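Local coordinates for dihydroorotate dehydrogenase (Schistosoma mansoni, PDB 6UY4), which probably catalyses the oxidation of (S)-dihydroorotate to orotate with a quinone as electron acceptor, using FMN, in de novo pyrimidine synthesis, at residues Y55-G60 with G96-G101; I199-P204 with P244-Q249; M268-T273 with D313-V318. All blocks are in the same frame, centred on the assembly; numbering follows the deposited sequence.

Contact 1 of 3, residues Y55-G60 with G96-G101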
loop_
_atom_site.group_PDB
_atom_site.type_symbol
_atom_site.label_atom_id
_atom_site.label_comp_id
_atom_site.label_asym_id
_atom_site.label_seq_id
_atom_site.Cartn_x
_atom_site.Cartn_y
_atom_site.Cartn_z
ATOM N N TYR A 55 -0.893 -7.227 16.774
ATOM C CA TYR A 55 -0.624 -8.237 17.792
ATOM C C TYR A 55 -1.701 -9.314 17.795
ATOM O O TYR A 55 -1.404 -10.501 17.975
ATOM C CB TYR A 55 -0.516 -7.571 19.165
ATOM C CG TYR A 55 -0.242 -8.523 20.308
ATOM C CD1 TYR A 55 1.058 -8.890 20.635
ATOM C CD2 TYR A 55 -1.280 -9.045 21.070
ATOM C CE1 TYR A 55 1.315 -9.757 21.682
ATOM C CE2 TYR A 55 -1.034 -9.913 22.118
ATOM C CZ TYR A 55 0.265 -10.264 22.420
ATOM O OH TYR A 55 0.515 -11.127 23.463
ATOM N N LEU A 56 -2.960 -8.920 17.591
ATOM C CA LEU A 56 -4.048 -9.892 17.586
ATOM C C LEU A 56 -4.004 -10.762 16.335
ATOM O O LEU A 56 -4.149 -11.987 16.413
ATOM C CB LEU A 56 -5.393 -9.176 17.695
ATOM C CG LEU A 56 -5.662 -8.426 18.999
ATOM C CD1 LEU A 56 -7.031 -7.764 18.969
ATOM C CD2 LEU A 56 -5.543 -9.367 20.188
ATOM N N ALA A 57 -3.806 -10.144 15.169
ATOM C CA ALA A 57 -3.785 -10.896 13.921
ATOM C C ALA A 57 -2.580 -11.823 13.819
ATOM O O ALA A 57 -2.623 -12.791 13.052
ATOM C CB ALA A 57 -3.810 -9.937 12.730
ATOM N N SER A 58 -1.514 -11.556 14.577
ATOM C CA SER A 58 -0.342 -12.424 14.535
ATOM C C SER A 58 -0.598 -13.753 15.235
ATOM O O SER A 58 0.030 -14.762 14.892
ATOM C CB SER A 58 0.858 -11.716 15.165
ATOM O OG SER A 58 0.583 -11.338 16.502
ATOM N N TYR A 59 -1.507 -13.779 16.207
ATOM C CA TYR A 59 -1.821 -14.990 16.953
ATOM C C TYR A 59 -3.078 -15.691 16.456
ATOM O O TYR A 59 -3.447 -16.732 17.006
ATOM C CB TYR A 59 -1.969 -14.670 18.444
ATOM C CG TYR A 59 -0.653 -14.448 19.155
ATOM C CD1 TYR A 59 0.096 -15.523 19.616
ATOM C CD2 TYR A 59 -0.161 -13.167 19.365
ATOM C CE1 TYR A 59 1.299 -15.328 20.267
ATOM C CE2 TYR A 59 1.042 -12.963 20.015
ATOM C CZ TYR A 59 1.768 -14.046 20.463
ATOM O OH TYR A 59 2.966 -13.849 21.111
ATOM N N GLY A 60 -3.741 -15.153 15.435
ATOM C CA GLY A 60 -4.925 -15.765 14.874
ATOM C C GLY A 60 -6.237 -15.210 15.388
ATOM O O GLY A 60 -7.291 -15.558 14.841
ATOM N N GLY A 96 5.805 -7.966 8.545
ATOM C CA GLY A 96 5.444 -9.332 8.201
ATOM C C GLY A 96 5.108 -10.198 9.395
ATOM O O GLY A 96 5.430 -11.394 9.399
ATOM N N LYS A 97 4.465 -9.624 10.410
ATOM C CA LYS A 97 4.132 -10.357 11.623
ATOM C C LYS A 97 2.741 -10.976 11.593
ATOM O O LYS A 97 2.476 -11.900 12.371
ATOM C CB LYS A 97 4.240 -9.436 12.842
ATOM C CG LYS A 97 5.619 -8.832 13.052
ATOM C CD LYS A 97 5.622 -7.887 14.241
ATOM C CE LYS A 97 7.004 -7.309 14.480
ATOM N NZ LYS A 97 7.018 -6.345 15.614
ATOM N N ALA A 98 1.847 -10.498 10.718
ATOM C CA ALA A 98 0.465 -10.962 10.747
ATOM C C ALA A 98 -0.135 -11.164 9.358
ATOM O O ALA A 98 -1.361 -11.095 9.213
ATOM C CB ALA A 98 -0.410 -9.981 11.539
ATOM N N PHE A 99 0.683 -11.426 8.337
ATOM C CA PHE A 99 0.141 -11.581 6.990
ATOM C C PHE A 99 -0.680 -12.858 6.854
ATOM O O PHE A 99 -1.596 -12.915 6.026
ATOM C CB PHE A 99 1.269 -11.563 5.957
ATOM C CG PHE A 99 2.258 -12.685 6.113
ATOM C CD1 PHE A 99 2.128 -13.849 5.371
ATOM C CD2 PHE A 99 3.318 -12.575 6.997
ATOM C CE1 PHE A 99 3.037 -14.882 5.514
ATOM C CE2 PHE A 99 4.227 -13.604 7.143
ATOM C CZ PHE A 99 4.088 -14.758 6.401
ATOM N N MET A 100 -0.368 -13.886 7.646
ATOM C CA MET A 100 -1.124 -15.134 7.573
ATOM C C MET A 100 -2.558 -14.938 8.052
ATOM O O MET A 100 -3.512 -15.352 7.381
ATOM C CB MET A 100 -0.422 -16.220 8.390
ATOM C CG MET A 100 0.849 -16.751 7.751
ATOM S SD MET A 100 0.548 -17.494 6.135
ATOM C CE MET A 100 -0.654 -18.754 6.554
ATOM N N GLY A 101 -2.731 -14.309 9.216
ATOM C CA GLY A 101 -4.070 -14.046 9.712
ATOM C C GLY A 101 -4.853 -13.095 8.830
ATOM O O GLY A 101 -6.077 -13.207 8.721
#
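Ala-57 and Ala-98 meet methyl to methyl, their CB atoms 3.6 Å apart, and this small apolar touch is the centre of a contact in which no hydrogen bond crosses. The methyl of Ala-98 also faces the backbone of the helix end, its CB lying 3.6 Å from Ser-58 N. Beside it, Ser-58 presents carbon rather than oxygen: its CB rests 3.2 Å from Lys-97 O, while the hydroxyl turns back to its own helix. With chi1 at 58°, OG sits between the backbone N and the carbonyl carbon, where it donates to Tyr-55 O at 2.6 Å from above the carbonyl plane, 43° out of it; a weak bond to Val-54 O accompanies this one. The hydroxyl is thus occupied within its helix, and of the side chain it is CB that meets Lys-97 O. Gly-101 completes the fit, since its CA approaches Ala-57 O to 3.9 Å without any side chain intervening. Lys-97, its chain extended, leads its amine away toward weak, long ion pairs with Asp-95 and Asp-146. Asp-93 holds the other side in shape, its carboxylate accepting from the backbone N of Lys-97 and of Ala-98, the latter being the N-cap of helix 99-105. Small residues therefore let the C-terminal end of helix 46-58, which lends Ala-49, His-50 and Ser-53 to the inhibitor pocket, lie close to the start of helix 99-105, an arrangement in keeping with the N-terminal helices of class 2 dihydroorotate dehydrogenases, which pack against the barrel beside the quinone site.

Contact 2 of 3, residues I199-P204 with P244-Q249. With FMN (flavin mononucleotide), chain G.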
loop_
_atom_site.group_PDB
_atom_site.type_symbol
_atom_site.label_atom_id
_atom_site.label_comp_id
_atom_site.label_asym_id
_atom_site.label_seq_id
_atom_site.Cartn_x
_atom_site.Cartn_y
_atom_site.Cartn_z
ATOM N N ILE A 199 8.437 -0.712 -5.410
ATOM C CA ILE A 199 9.325 0.397 -5.086
ATOM C C ILE A 199 8.513 1.682 -5.141
ATOM O O ILE A 199 7.836 1.951 -6.140
ATOM C CB ILE A 199 10.526 0.469 -6.048
ATOM C CG1 ILE A 199 11.354 -0.813 -5.952
ATOM C CG2 ILE A 199 11.382 1.689 -5.742
ATOM C CD1 ILE A 199 12.551 -0.831 -6.862
ATOM N N ASN A 200 8.580 2.472 -4.072
ATOM C CA ASN A 200 7.821 3.712 -3.988
ATOM C C ASN A 200 8.576 4.839 -4.681
ATOM O O ASN A 200 9.732 5.121 -4.342
ATOM C CB ASN A 200 7.551 4.075 -2.530
ATOM C CG ASN A 200 6.471 3.219 -1.906
ATOM O OD1 ASN A 200 6.089 2.183 -2.452
ATOM N ND2 ASN A 200 5.970 3.648 -0.754
ATOM N N VAL A 201 7.926 5.483 -5.652
ATOM C CA VAL A 201 8.463 6.711 -6.223
ATOM C C VAL A 201 8.362 7.822 -5.188
ATOM O O VAL A 201 7.338 7.970 -4.507
ATOM C CB VAL A 201 7.712 7.083 -7.514
ATOM C CG1 VAL A 201 8.173 8.440 -8.030
ATOM C CG2 VAL A 201 7.915 6.021 -8.571
ATOM N N SER A 202 9.433 8.601 -5.052
ATOM C CA SER A 202 9.462 9.676 -4.068
ATOM C C SER A 202 8.393 10.713 -4.386
ATOM O O SER A 202 8.343 11.248 -5.498
ATOM C CB SER A 202 10.842 10.327 -4.043
ATOM O OG SER A 202 11.009 11.210 -5.138
ATOM N N SER A 203 7.533 10.985 -3.408
ATOM C CA SER A 203 6.473 11.956 -3.601
ATOM C C SER A 203 7.056 13.362 -3.657
ATOM O O SER A 203 8.053 13.655 -2.991
ATOM C CB SER A 203 5.450 11.864 -2.472
ATOM O OG SER A 203 4.516 12.928 -2.539
ATOM N N PRO A 204 6.463 14.254 -4.448
ATOM C CA PRO A 204 6.947 15.641 -4.458
ATOM C C PRO A 204 6.500 16.411 -3.220
ATOM O O PRO A 204 5.980 17.526 -3.330
ATOM C CB PRO A 204 6.336 16.216 -5.743
ATOM C CG PRO A 204 5.097 15.419 -5.939
ATOM C CD PRO A 204 5.422 14.027 -5.469
ATOM N N PRO A 244 -0.336 10.415 -6.076
ATOM C CA PRO A 244 -1.376 11.050 -6.895
ATOM C C PRO A 244 -1.179 12.543 -7.104
ATOM O O PRO A 244 -1.995 13.166 -7.793
ATOM C CB PRO A 244 -2.651 10.777 -6.087
ATOM C CG PRO A 244 -2.179 10.755 -4.676
ATOM C CD PRO A 244 -0.802 10.142 -4.704
ATOM N N ASP A 245 -0.128 13.131 -6.537
ATOM C CA ASP A 245 0.102 14.566 -6.609
ATOM C C ASP A 245 1.043 14.964 -7.737
ATOM O O ASP A 245 1.376 16.147 -7.858
ATOM C CB ASP A 245 0.651 15.073 -5.272
ATOM C CG ASP A 245 -0.265 14.748 -4.111
ATOM O OD1 ASP A 245 -1.495 14.708 -4.321
ATOM O OD2 ASP A 245 0.244 14.526 -2.991
ATOM N N GLU A 246 1.481 14.013 -8.558
ATOM C CA GLU A 246 2.336 14.341 -9.688
ATOM C C GLU A 246 1.547 15.110 -10.739
ATOM O O GLU A 246 0.392 14.785 -11.032
ATOM C CB GLU A 246 2.917 13.065 -10.302
ATOM C CG GLU A 246 3.572 12.119 -9.305
ATOM C CD GLU A 246 4.971 12.551 -8.905
ATOM O OE1 GLU A 246 5.452 13.584 -9.417
ATOM O OE2 GLU A 246 5.593 11.852 -8.078
ATOM N N ASN A 247 2.170 16.139 -11.307
ATOM C CA ASN A 247 1.529 16.882 -12.380
ATOM C C ASN A 247 1.510 16.036 -13.654
ATOM O O ASN A 247 2.036 14.920 -13.701
ATOM C CB ASN A 247 2.225 18.225 -12.597
ATOM C CG ASN A 247 3.718 18.088 -12.839
ATOM O OD1 ASN A 247 4.169 17.204 -13.568
ATOM N ND2 ASN A 247 4.495 18.974 -12.227
ATOM N N ASP A 248 0.894 16.581 -14.705
ATOM C CA ASP A 248 0.712 15.812 -15.932
ATOM C C ASP A 248 2.047 15.430 -16.559
ATOM O O ASP A 248 2.235 14.285 -16.985
ATOM C CB ASP A 248 -0.138 16.602 -16.927
ATOM C CG ASP A 248 -1.558 16.811 -16.441
ATOM O OD1 ASP A 248 -2.097 15.906 -15.768
ATOM O OD2 ASP A 248 -2.135 17.879 -16.731
ATOM N N GLN A 249 2.992 16.371 -16.613
ATOM C CA GLN A 249 4.250 16.112 -17.306
ATOM C C GLN A 249 5.084 15.068 -16.572
ATOM O O GLN A 249 5.596 14.126 -17.188
ATOM C CB GLN A 249 5.035 17.411 -17.475
ATOM C CG GLN A 249 6.255 17.265 -18.366
ATOM C CD GLN A 249 5.909 16.691 -19.728
ATOM O OE1 GLN A 249 6.496 15.700 -20.164
ATOM N NE2 GLN A 249 4.952 17.313 -20.407
HETATM N N1 FMN G . 2.358 2.907 1.606
HETATM C C2 FMN G . 3.584 2.352 1.298
HETATM O O2 FMN G . 3.890 2.148 0.125
HETATM N N3 FMN G . 4.469 2.023 2.305
HETATM C C4 FMN G . 4.134 2.249 3.624
HETATM O O4 FMN G . 4.923 1.956 4.520
HETATM C C4A FMN G . 2.900 2.808 3.938
HETATM N N5 FMN G . 2.560 3.037 5.255
HETATM C C5A FMN G . 1.334 3.588 5.565
HETATM C C6 FMN G . 0.997 3.814 6.895
HETATM C C7 FMN G . -0.234 4.372 7.217
HETATM C C7M FMN G . -0.593 4.614 8.654
HETATM C C8 FMN G . -1.131 4.703 6.206
HETATM C C8M FMN G . -2.462 5.305 6.550
HETATM C C9 FMN G . -0.791 4.478 4.876
HETATM C C9A FMN G . 0.441 3.919 4.550
HETATM N N10 FMN G . 0.784 3.688 3.229
HETATM C C10 FMN G . 2.012 3.137 2.923
HETATM C "C1'" FMN G . -0.156 4.039 2.116
HETATM C "C2'" FMN G . -1.106 2.882 1.832
HETATM O "O2'" FMN G . -0.367 1.708 1.579
HETATM C "C3'" FMN G . -1.980 3.181 0.622
HETATM O "O3'" FMN G . -1.167 3.564 -0.465
HETATM C "C4'" FMN G . -2.999 4.281 0.901
HETATM O "O4'" FMN G . -3.266 4.379 2.283
HETATM C "C5'" FMN G . -4.285 3.948 0.163
HETATM O "O5'" FMN G . -5.335 4.781 0.586
HETATM P P FMN G . -6.583 4.116 1.350
HETATM O O1P FMN G . -7.594 5.200 1.628
HETATM O O2P FMN G . -7.192 3.019 0.510
HETATM O O3P FMN G . -6.097 3.548 2.659
#
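Glu-246 lays its carboxylate, probably charged, against the apolar ring of Pro-204, an unusual pairing, and no hydrogen bond joins the two segments. The carboxylate meets the ring at a slant along its CG and CD atoms: OE2 comes within 3.4 Å of Pro-204 CD, and OE1 within 3.9 Å of Pro-204 CG. A bend in the glutamate chain, chi2 -79°, carries CD toward the proline. OE2 also lies 3.8 Å from Ser-202 O, a neighbour that offers it no proton, and the fringe of the contact is equally sparse, with Pro-204 CG 4.2 Å from Asp-245 O. The carboxylate of Asp-245 is engaged elsewhere, OD1 in a salt bridge with Lys-310 and OD2 accepting from Leu-275 N.

Firm polar chemistry appears at the other end of 199-204. There Asn-200 ND2 donates to FMN O2 at 2.7 Å, nearly straight at 167°. Because OD1 of the same amide accepts from Asn-169 ND2, the two bonds together fix which way the amide is turned and present its N-H to the flavin. Such a donor would be expected to draw electron density toward the pyrimidine end of the isoalloxazine and so favour the reduced, more negative form. The contact between the segments, by contrast, rests on van der Waals and probably weak electrostatic attraction between carboxylate oxygens and proline C-H groups, which implies modest directionality beside a sharply oriented cofactor bond.

Contact 3 of 3, residues M268-T273 with D313-V318. With FMN (flavin mononucleotide), chain G.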
loop_
_atom_site.group_PDB
_atom_site.type_symbol
_atom_site.label_atom_id
_atom_site.label_comp_id
_atom_site.label_asym_id
_atom_site.label_seq_id
_atom_site.Cartn_x
_atom_site.Cartn_y
_atom_site.Cartn_z
ATOM N N MET A 268 2.336 -1.171 -12.105
ATOM C CA MET A 268 2.341 0.048 -11.313
ATOM C C MET A 268 1.205 0.014 -10.301
ATOM O O MET A 268 0.192 -0.665 -10.488
ATOM C CB MET A 268 2.219 1.297 -12.194
ATOM C CG MET A 268 3.408 1.530 -13.108
ATOM S SD MET A 268 3.257 3.051 -14.060
ATOM C CE MET A 268 3.079 4.249 -12.741
ATOM N N ILE A 269 1.389 0.770 -9.222
ATOM C CA ILE A 269 0.413 0.882 -8.144
ATOM C C ILE A 269 0.032 2.349 -8.014
ATOM O O ILE A 269 0.897 3.202 -7.778
ATOM C CB ILE A 269 0.963 0.335 -6.818
ATOM C CG1 ILE A 269 1.225 -1.169 -6.931
ATOM C CG2 ILE A 269 0.001 0.626 -5.682
ATOM C CD1 ILE A 269 1.761 -1.793 -5.661
ATOM N N ILE A 270 -1.256 2.643 -8.172
ATOM C CA ILE A 270 -1.776 4.006 -8.125
ATOM C C ILE A 270 -2.934 4.022 -7.135
ATOM O O ILE A 270 -3.978 3.410 -7.391
ATOM C CB ILE A 270 -2.235 4.504 -9.505
ATOM C CG1 ILE A 270 -1.103 4.399 -10.532
ATOM C CG2 ILE A 270 -2.737 5.934 -9.417
ATOM C CD1 ILE A 270 -1.126 3.125 -11.353
ATOM N N SER A 271 -2.764 4.720 -6.012
ATOM C CA SER A 271 -1.548 5.463 -5.691
ATOM C C SER A 271 -1.287 5.435 -4.188
ATOM O O SER A 271 -1.864 4.624 -3.464
ATOM C CB SER A 271 -1.656 6.914 -6.166
ATOM O OG SER A 271 -2.745 7.571 -5.542
ATOM N N ASN A 272 -0.418 6.334 -3.725
ATOM C CA ASN A 272 -0.140 6.467 -2.300
ATOM C C ASN A 272 -1.044 7.538 -1.697
ATOM O O ASN A 272 -2.194 7.691 -2.120
ATOM C CB ASN A 272 1.338 6.797 -2.070
ATOM C CG ASN A 272 1.837 6.337 -0.710
ATOM O OD1 ASN A 272 1.191 6.561 0.313
ATOM N ND2 ASN A 272 2.993 5.683 -0.696
ATOM N N THR A 273 -0.539 8.289 -0.723
ATOM C CA THR A 273 -1.323 9.297 -0.027
ATOM C C THR A 273 -1.073 10.686 -0.607
ATOM O O THR A 273 -0.083 10.930 -1.303
ATOM C CB THR A 273 -1.003 9.294 1.472
ATOM O OG1 THR A 273 0.401 9.508 1.664
ATOM C CG2 THR A 273 -1.400 7.968 2.099
ATOM N N ASP A 313 -8.751 9.199 -10.544
ATOM C CA ASP A 313 -8.442 9.985 -11.735
ATOM C C ASP A 313 -6.995 9.787 -12.163
ATOM O O ASP A 313 -6.709 9.630 -13.356
ATOM C CB ASP A 313 -8.724 11.465 -11.480
ATOM C CG ASP A 313 -10.207 11.770 -11.383
ATOM O OD1 ASP A 313 -11.011 11.034 -11.998
ATOM O OD2 ASP A 313 -10.567 12.753 -10.701
ATOM N N CYS A 314 -6.069 9.791 -11.199
ATOM C CA CYS A 314 -4.668 9.532 -11.516
ATOM C C CYS A 314 -4.495 8.156 -12.141
ATOM O O CYS A 314 -3.738 7.993 -13.105
ATOM C CB CYS A 314 -3.814 9.664 -10.257
ATOM S SG CYS A 314 -2.051 9.363 -10.512
ATOM N N LEU A 315 -5.198 7.154 -11.608
ATOM C CA LEU A 315 -5.164 5.818 -12.194
ATOM C C LEU A 315 -5.690 5.836 -13.624
ATOM O O LEU A 315 -5.092 5.240 -14.527
ATOM C CB LEU A 315 -5.978 4.850 -11.337
ATOM C CG LEU A 315 -6.216 3.459 -11.927
ATOM C CD1 LEU A 315 -4.913 2.681 -12.001
ATOM C CD2 LEU A 315 -7.260 2.697 -11.124
ATOM N N ARG A 316 -6.816 6.519 -13.844
ATOM C CA ARG A 316 -7.385 6.600 -15.184
ATOM C C ARG A 316 -6.431 7.282 -16.156
ATOM O O ARG A 316 -6.430 6.963 -17.351
ATOM C CB ARG A 316 -8.728 7.333 -15.136
ATOM C CG ARG A 316 -9.521 7.278 -16.433
ATOM C CD ARG A 316 -10.905 7.896 -16.281
ATOM N NE ARG A 316 -11.746 7.163 -15.337
ATOM C CZ ARG A 316 -12.083 7.609 -14.130
ATOM N NH1 ARG A 316 -11.656 8.795 -13.717
ATOM N NH2 ARG A 316 -12.851 6.873 -13.339
ATOM N N LYS A 317 -5.604 8.209 -15.666
ATOM C CA LYS A 317 -4.604 8.837 -16.525
ATOM C C LYS A 317 -3.491 7.858 -16.876
ATOM O O LYS A 317 -3.137 7.700 -18.050
ATOM C CB LYS A 317 -4.027 10.080 -15.846
ATOM C CG LYS A 317 -4.967 11.275 -15.796
ATOM C CD LYS A 317 -4.269 12.490 -15.195
ATOM C CE LYS A 317 -5.172 13.713 -15.202
ATOM N N VAL A 318 -2.926 7.193 -15.865
ATOM C CA VAL A 318 -1.809 6.280 -16.096
ATOM C C VAL A 318 -2.227 5.139 -17.015
ATOM O O VAL A 318 -1.471 4.729 -17.904
ATOM C CB VAL A 318 -1.262 5.758 -14.754
ATOM C CG1 VAL A 318 -0.190 4.702 -14.983
ATOM C CG2 VAL A 318 -0.710 6.909 -13.926
HETATM N N1 FMN G . 2.358 2.907 1.606
HETATM C C2 FMN G . 3.584 2.352 1.298
HETATM O O2 FMN G . 3.890 2.148 0.125
HETATM N N3 FMN G . 4.469 2.023 2.305
HETATM C C4 FMN G . 4.134 2.249 3.624
HETATM O O4 FMN G . 4.923 1.956 4.520
HETATM C C4A FMN G . 2.900 2.808 3.938
HETATM N N5 FMN G . 2.560 3.037 5.255
HETATM C C5A FMN G . 1.334 3.588 5.565
HETATM C C6 FMN G . 0.997 3.814 6.895
HETATM C C7 FMN G . -0.234 4.372 7.217
HETATM C C7M FMN G . -0.593 4.614 8.654
HETATM C C8 FMN G . -1.131 4.703 6.206
HETATM C C8M FMN G . -2.462 5.305 6.550
HETATM C C9 FMN G . -0.791 4.478 4.876
HETATM C C9A FMN G . 0.441 3.919 4.550
HETATM N N10 FMN G . 0.784 3.688 3.229
HETATM C C10 FMN G . 2.012 3.137 2.923
HETATM C "C1'" FMN G . -0.156 4.039 2.116
HETATM C "C2'" FMN G . -1.106 2.882 1.832
HETATM O "O2'" FMN G . -0.367 1.708 1.579
HETATM C "C3'" FMN G . -1.980 3.181 0.622
HETATM O "O3'" FMN G . -1.167 3.564 -0.465
HETATM C "C4'" FMN G . -2.999 4.281 0.901
HETATM O "O4'" FMN G . -3.266 4.379 2.283
HETATM C "C5'" FMN G . -4.285 3.948 0.163
HETATM O "O5'" FMN G . -5.335 4.781 0.586
HETATM P P FMN G . -6.583 4.116 1.350
HETATM O O1P FMN G . -7.594 5.200 1.628
HETATM O O2P FMN G . -7.192 3.019 0.510
HETATM O O3P FMN G . -6.097 3.548 2.659
#
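Asn-272 OD1 draws two groups of the next residue, the backbone N of Thr-273 at 2.7 Å and its OG1, though both bonds are weak and the first is bent to 127°. The same oxygen lies 3.4 Å from FMN C1', where the ribityl chain begins. One residue earlier, after a cis peptide, Ser-271 O receives a weak hydrogen bond from FMN O3'. These polar groups follow directly on strand 267-270. No hydrogen bond joins segments 268-273 and 313-318, whose side chains meet through apolar packing.

Ile-270 carries most of that packing. Its CG2, anti to the backbone N, reaches the helix backbone and lies 3.5 Å from Leu-315 N, with Cys-314 SG 3.7 Å away from it. Its other branch takes CD1 to 3.9 Å from Leu-315 CD1 and tip to tip with Val-318. Further back along the strand, the bent end of Met-268 lies across Val-318, its SD 3.9 Å from Val-318 CG1. Val-318 also touches Leu-251 and Val-255 of helix 248-259, so the apolar layer continues to the adjoining helix.

The N-to-C directions of 268-270 and 313-318 differ by 150°, roughly antiparallel, their axes 8.9 Å apart at closest approach. Strand, returning helix and the parallel neighbour 328-331, which hydrogen-bonds to Met-268 and Ile-270, form a beta-alpha-beta crossover of the TIM barrel, with FMN held at the C-terminal end of the strand.

Overall arrangement
From the N terminus, contact 1 closes first, bringing the end of helix 46-58 to the start of helix 99-105 over 35 residues that hold strands but no helix. Contact 2 opens later and spans helix 215-230 and strand 238-242, linking the loops that follow neighbouring barrel strands. Contact 3 then joins strand 267-270 to helix 305-321, closing a 39-residue excursion that includes helix 278-282 and strands 274-275 and 301-304. The three lie in series, neither nested nor crossed. Contacts 2 and 3 adjoin, with Pro-244 CB 3.3 Å from Ser-271 OG, and both reach FMN. Contact 1 lies on the opposite side of the chain's centre, tying the N-terminal helices to the barrel.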